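Local coordinates for protein glycosaminoglycan xylosylkinase (PDB 5XOM) that probably phosphorylates the xylose of glycosaminoglycan linkage regions on proteins, acting as a sugar kinase of the Fam20 family, at residues A[170-173]-A[174-178]; A[213-216]-A[217-220]; A[371-374]-A[375-378]. All blocks are in the same frame, centred on the assembly; numbering follows the deposited sequence.

Interaction 1 (A[170-173]-A[174-178])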
# COMPACT_ATOMS: atom_id res chain seq x y z
N LYS A 170 28.20 18.10 22.75
CA LYS A 170 29.63 18.30 22.87
C LYS A 170 30.44 17.13 22.35
O LYS A 170 31.51 17.33 21.75
CB LYS A 170 30.07 18.52 24.31
CG LYS A 170 31.03 19.64 24.42
CD LYS A 170 31.88 19.26 25.58
CE LYS A 170 32.88 20.34 25.86
NZ LYS A 170 33.66 19.85 26.98
N LYS A 171 29.96 15.91 22.56
CA LYS A 171 30.71 14.74 22.13
C LYS A 171 31.02 14.80 20.64
O LYS A 171 32.11 14.42 20.21
CB LYS A 171 29.94 13.46 22.45
CG LYS A 171 30.77 12.35 23.07
CD LYS A 171 29.92 11.10 23.22
CE LYS A 171 28.58 11.41 23.87
NZ LYS A 171 27.75 10.18 24.00
N LEU A 172 30.08 15.31 19.85
CA LEU A 172 30.27 15.44 18.42
C LEU A 172 30.94 16.76 18.05
O LEU A 172 31.87 16.77 17.24
CB LEU A 172 28.91 15.31 17.71
CG LEU A 172 28.83 15.73 16.24
CD1 LEU A 172 29.65 14.80 15.37
CD2 LEU A 172 27.39 15.76 15.77
N ALA A 173 30.49 17.86 18.66
CA ALA A 173 30.99 19.18 18.30
C ALA A 173 32.51 19.29 18.45
O ALA A 173 33.18 19.93 17.64
CB ALA A 173 30.30 20.25 19.13
N THR A 174 33.07 18.67 19.50
CA THR A 174 34.51 18.80 19.72
C THR A 174 35.35 18.04 18.71
O THR A 174 36.59 18.12 18.79
CB THR A 174 34.89 18.33 21.13
OG1 THR A 174 34.63 16.92 21.26
CG2 THR A 174 34.10 19.08 22.18
N THR A 175 34.76 17.32 17.76
CA THR A 175 35.53 16.65 16.72
C THR A 175 35.37 17.34 15.37
O THR A 175 35.80 16.79 14.35
CB THR A 175 35.14 15.17 16.60
OG1 THR A 175 33.82 15.05 16.06
CG2 THR A 175 35.18 14.49 17.96
N PHE A 176 34.78 18.53 15.34
CA PHE A 176 34.74 19.31 14.12
C PHE A 176 36.07 20.02 13.91
O PHE A 176 36.63 20.60 14.84
CB PHE A 176 33.60 20.32 14.16
CG PHE A 176 32.29 19.75 13.70
CD1 PHE A 176 31.51 19.00 14.57
CD2 PHE A 176 31.86 19.93 12.40
CE1 PHE A 176 30.31 18.47 14.14
CE2 PHE A 176 30.66 19.40 11.98
CZ PHE A 176 29.89 18.67 12.85
N ILE A 177 36.57 19.97 12.68
CA ILE A 177 37.82 20.61 12.29
C ILE A 177 37.68 21.13 10.87
O ILE A 177 36.70 20.85 10.18
CB ILE A 177 39.03 19.65 12.37
CG1 ILE A 177 38.85 18.50 11.37
CG2 ILE A 177 39.25 19.12 13.78
CD1 ILE A 177 40.04 17.57 11.29
N LYS A 178 38.68 21.88 10.43
CA LYS A 178 38.81 22.25 9.03
C LYS A 178 40.00 21.53 8.43
O LYS A 178 41.00 21.28 9.11
CB LYS A 178 38.95 23.77 8.84
CG LYS A 178 37.80 24.57 9.41
CD LYS A 178 38.13 26.05 9.54
CE LYS A 178 38.62 26.67 8.26
NZ LYS A 178 38.91 28.12 8.48

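Interaction 2 (A[213-216]-A[217-220])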
# COMPACT_ATOMS: atom_id res chain seq x y z
N TRP A 213 16.13 4.57 12.48
CA TRP A 213 16.05 3.66 13.61
C TRP A 213 14.78 2.83 13.56
O TRP A 213 13.71 3.33 13.21
CB TRP A 213 16.04 4.43 14.92
CG TRP A 213 17.34 4.83 15.43
CD1 TRP A 213 18.46 5.01 14.68
CD2 TRP A 213 17.70 5.07 16.78
NE1 TRP A 213 19.50 5.38 15.51
CE2 TRP A 213 19.06 5.42 16.80
CE3 TRP A 213 16.99 5.04 17.98
CZ2 TRP A 213 19.73 5.73 17.97
CZ3 TRP A 213 17.66 5.35 19.14
CH2 TRP A 213 19.02 5.69 19.14
N LEU A 214 14.90 1.57 13.94
CA LEU A 214 13.72 0.78 14.24
C LEU A 214 13.06 1.31 15.52
O LEU A 214 13.76 1.75 16.44
CB LEU A 214 14.09 -0.70 14.42
CG LEU A 214 14.17 -1.55 13.15
CD1 LEU A 214 15.25 -1.05 12.20
CD2 LEU A 214 14.42 -3.00 13.52
N PRO A 215 11.74 1.30 15.59
CA PRO A 215 11.07 1.75 16.82
C PRO A 215 11.39 0.83 17.99
O PRO A 215 11.83 -0.31 17.82
CB PRO A 215 9.58 1.71 16.47
CG PRO A 215 9.48 0.90 15.23
CD PRO A 215 10.78 1.02 14.51
N GLU A 216 11.17 1.36 19.20
CA GLU A 216 11.51 0.62 20.41
C GLU A 216 10.74 -0.69 20.53
O GLU A 216 11.24 -1.65 21.12
CB GLU A 216 11.24 1.50 21.64
CG GLU A 216 12.50 2.04 22.29
CD GLU A 216 12.19 2.93 23.48
OE1 GLU A 216 12.98 3.85 23.76
OE2 GLU A 216 11.14 2.70 24.13
N LYS A 217 9.53 -0.74 19.97
CA LYS A 217 8.73 -1.96 19.98
C LYS A 217 9.43 -3.13 19.29
O LYS A 217 9.06 -4.28 19.51
CB LYS A 217 7.36 -1.65 19.35
CG LYS A 217 6.52 -2.83 18.91
CD LYS A 217 5.14 -2.34 18.49
CE LYS A 217 4.40 -3.34 17.62
NZ LYS A 217 3.81 -2.67 16.43
N TRP A 218 10.46 -2.86 18.48
CA TRP A 218 11.17 -3.88 17.72
C TRP A 218 12.64 -3.92 18.11
O TRP A 218 13.50 -3.44 17.36
CB TRP A 218 11.02 -3.64 16.22
CG TRP A 218 9.61 -3.75 15.77
CD1 TRP A 218 8.73 -2.73 15.53
CD2 TRP A 218 8.89 -4.96 15.54
NE1 TRP A 218 7.51 -3.23 15.14
CE2 TRP A 218 7.58 -4.60 15.14
CE3 TRP A 218 9.22 -6.32 15.61
CZ2 TRP A 218 6.61 -5.55 14.82
CZ3 TRP A 218 8.26 -7.26 15.30
CH2 TRP A 218 6.97 -6.87 14.91
N PRO A 219 12.95 -4.46 19.28
CA PRO A 219 14.36 -4.59 19.67
C PRO A 219 15.10 -5.58 18.79
O PRO A 219 14.52 -6.53 18.25
CB PRO A 219 14.28 -5.08 21.12
CG PRO A 219 12.97 -5.78 21.20
CD PRO A 219 12.04 -5.02 20.30
N VAL A 220 16.39 -5.35 18.63
CA VAL A 220 17.24 -6.12 17.74
C VAL A 220 18.22 -6.93 18.58
O VAL A 220 18.85 -6.40 19.50
CB VAL A 220 17.98 -5.20 16.75
CG1 VAL A 220 19.06 -5.96 16.04
CG2 VAL A 220 17.00 -4.61 15.75

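Interaction 3 (A[371-374]-A[375-378])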
# COMPACT_ATOMS: atom_id res chain seq x y z
N VAL A 371 24.63 -16.38 -9.03
CA VAL A 371 23.73 -16.98 -8.04
C VAL A 371 22.94 -18.11 -8.67
O VAL A 371 22.82 -19.20 -8.11
CB VAL A 371 22.80 -15.90 -7.46
CG1 VAL A 371 21.66 -16.54 -6.68
CG2 VAL A 371 23.57 -14.96 -6.57
N GLN A 372 22.38 -17.86 -9.86
CA GLN A 372 21.64 -18.89 -10.58
C GLN A 372 22.50 -20.13 -10.81
O GLN A 372 22.03 -21.26 -10.64
CB GLN A 372 21.11 -18.32 -11.89
CG GLN A 372 20.32 -19.30 -12.74
CD GLN A 372 19.73 -18.63 -13.98
OE1 GLN A 372 18.53 -18.74 -14.26
NE2 GLN A 372 20.57 -17.94 -14.73
N ASP A 373 23.77 -19.94 -11.18
CA ASP A 373 24.67 -21.07 -11.38
C ASP A 373 24.84 -21.86 -10.09
O ASP A 373 24.82 -23.10 -10.11
CB ASP A 373 26.02 -20.58 -11.90
CG ASP A 373 25.94 -19.98 -13.29
OD1 ASP A 373 24.91 -20.16 -13.96
OD2 ASP A 373 26.92 -19.32 -13.71
N ALA A 374 25.05 -21.17 -8.97
CA ALA A 374 25.23 -21.86 -7.70
C ALA A 374 23.99 -22.66 -7.32
O ALA A 374 24.09 -23.79 -6.82
CB ALA A 374 25.58 -20.87 -6.60
N VAL A 375 22.81 -22.10 -7.56
CA VAL A 375 21.57 -22.80 -7.25
C VAL A 375 21.40 -24.00 -8.17
O VAL A 375 21.06 -25.10 -7.72
CB VAL A 375 20.37 -21.83 -7.35
CG1 VAL A 375 19.05 -22.60 -7.35
CG2 VAL A 375 20.40 -20.82 -6.22
N GLU A 376 21.67 -23.82 -9.47
CA GLU A 376 21.56 -24.94 -10.40
C GLU A 376 22.55 -26.04 -10.06
O GLU A 376 22.26 -27.23 -10.25
CB GLU A 376 21.74 -24.45 -11.84
CG GLU A 376 20.44 -23.93 -12.45
CD GLU A 376 20.64 -23.06 -13.67
OE1 GLU A 376 21.78 -23.01 -14.18
OE2 GLU A 376 19.67 -22.41 -14.11
N LYS A 377 23.74 -25.67 -9.58
CA LYS A 377 24.68 -26.69 -9.11
C LYS A 377 24.13 -27.45 -7.91
O LYS A 377 24.34 -28.66 -7.78
CB LYS A 377 26.02 -26.06 -8.74
CG LYS A 377 27.03 -27.07 -8.22
CD LYS A 377 28.39 -26.46 -7.94
CE LYS A 377 29.44 -27.55 -7.77
NZ LYS A 377 30.82 -27.04 -7.97
N CYS A 378 23.43 -26.75 -7.01
CA CYS A 378 22.78 -27.43 -5.89
C CYS A 378 21.73 -28.41 -6.39
O CYS A 378 21.61 -29.53 -5.86
CB CYS A 378 22.15 -26.42 -4.93
SG CYS A 378 23.30 -25.68 -3.74

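Interaction 1 (A[170-173]-A[174-178])
Leu172 O takes two bonds from Thr175 as the one-turn helix 170-173 runs out. The hydroxyl OG1 of Thr175 reaches Leu172 O at 2.9 Å, lying in the carbonyl plane on a lone pair, while Thr175 N comes to the same oxygen at 3.0 Å from above that plane. With chi1 at 70°, OG1 stands between the backbone N and the carbonyl carbon of its own residue and is turned back toward the helix; a weak bond joins it also to Gly188. Replacing this threonine with a valine would probably leave Leu172 O with the amide alone and deprive Gly188 of its weak side-chain partner. Next to this doubly gripped oxygen lies the apolar part. Leu172 sets its CG 3.8 Å from CE1 of Phe176, and the carbonyl oxygens of Leu172 and Ala173 lie at the edge of the ring. Phe186 and Val164 pack on both Leu172 and Phe176, so that Leu172 is buried and the ring partly covered. The other side faces solvent: Lys170 and Thr174 are exposed. Lys170 O still receives Thr174 N at 3.0 Å and Thr174 OG1 at 3.2 Å, from opposite faces of its plane, but the Lys170 chain packs loosely, its CG 3.8 Å from Thr174 CG2. A type I beta turn from Ala173 to Phe176, closed by Phe176 N to Ala173 O at 3.1 Å, completes a helix-to-strand junction: the short helix, its carbonyls taking up threonine hydroxyls, leads through the turn into an outer strand of a three-stranded antiparallel sheet.

Interaction 2 (A[213-216]-A[217-220])
The indole of Trp218 is met edge-on by the ring of Pro215, whose CG lies in the indole plane 3.7 Å from CD1. The two side chains run side by side and point the same way, so the proline abuts the pyrrole end of the indole rather than stacking on it. One indole face carries the aliphatic CG of Lys217, 3.9 Å above the plane and displaced toward the rim; from there the lysine chain leads away from the turn. Trp218 takes its place with CG anti to the carbonyl carbon, chi1 -64°, which lays the indole along the proline. The backbone explains why these two rings are neighbours: Pro215 to Trp218 is a type I beta turn, closed by Trp218 N to Pro215 O at 3.0 Å, with the N-H coming from above the carbonyl plane. Glu216 and Lys217 occupy its corners and are exposed. Where the two arms of the loop come together, they touch through aliphatic groups. Leu214 CD2 lies 3.8 Å from Val220 CG2, the two side chains crossing at about a right angle, and the same methyl is 4.0 Å from Trp218 O. The loop joins strand 205-212 to strand 221-224. On one flank Trp53 and His54 of helix 49-56 touch Pro215, and Ile57 just after that helix meets both Pro215 and Trp218; on strand 280-286, Ile284 packs on Leu214 and Trp218 while Asn286 touches Trp218, whose side chain lies about 5 Å from an N-acetylglucosamine of a glycan carried by the protein.

Interaction 3 (A[371-374]-A[375-378])
Gln372 swings CG to the far side from its own amide nitrogen (chi1 180°) and stays extended, while Glu376, one turn on, has CG beside its backbone N, chi1 -86°, and stretches back along the helix. The two chains therefore lie alongside each other and point the same way. Glu376 OE2 rests against the methylene CG of Gln372 at 3.5 Å, and the amide and carboxylate planes are inclined by 26°. The two oxygens, both acceptors, make no bond: Gln372 OE1 is 3.8 Å from Glu376 OE2, so the contact is one of packing against the aliphatic stem. On the exposed flank, Asp373 OD1 lies 4.2 Å from Glu376 OE1; these like charges would be expected to disfavour each other mildly and perhaps raise a carboxylate's proton affinity, with solvent available to moderate the effect. The inward side is different. Val375 sets CG2 over the preceding turn, 3.5 Å from Val371 O, and the nearest methyls of the two valines, Val371 CG1 and Val375 CG2, are 4.5 Å apart, a light touch within a buried row. Leu329 of helix 323-334 packs on Val371, and Thr333 of the same helix reaches Gln372 at the border of the two sides. Farther on, Cys378 SG passes 3.7 Å from Ala374 O and is joined in a disulfide to Cys319. Beneath the side chains, the regular i to i+4 bonds run unbroken from Val375 N to Val371 O, at 3.0 Å, through to Cys378 N to Ala374 O. Asp373, Glu376 and Lys377 exposed, with Val371, Val375 and Cys378 buried, make these two turns of an amphipathic alpha-helix in the helical part of a protein-kinase-like fold, stapled by a disulfide near its C-terminal end.

In the fold
Interactions 1, 2 and 3 follow one another along the chain without overlap, and none touches another. Interaction 1 leads into the small sheet 176-178, 184-186 and 199-200; interaction 2 comes just after strand 205-212 of the five-stranded antiparallel sheet, about 28 Å away between centres. Interaction 3 lies on helix 358-382 among the later helices, its centre about 35 Å from that of interaction 2 and about 50 Å from that of interaction 1, on the opposite side of the chain's centre from the latter. The three thus sample the strand-rich part, the connection leaving its main sheet, and the helical part, consistent with the two-lobed kinase-like fold expected of a Fam20 enzyme.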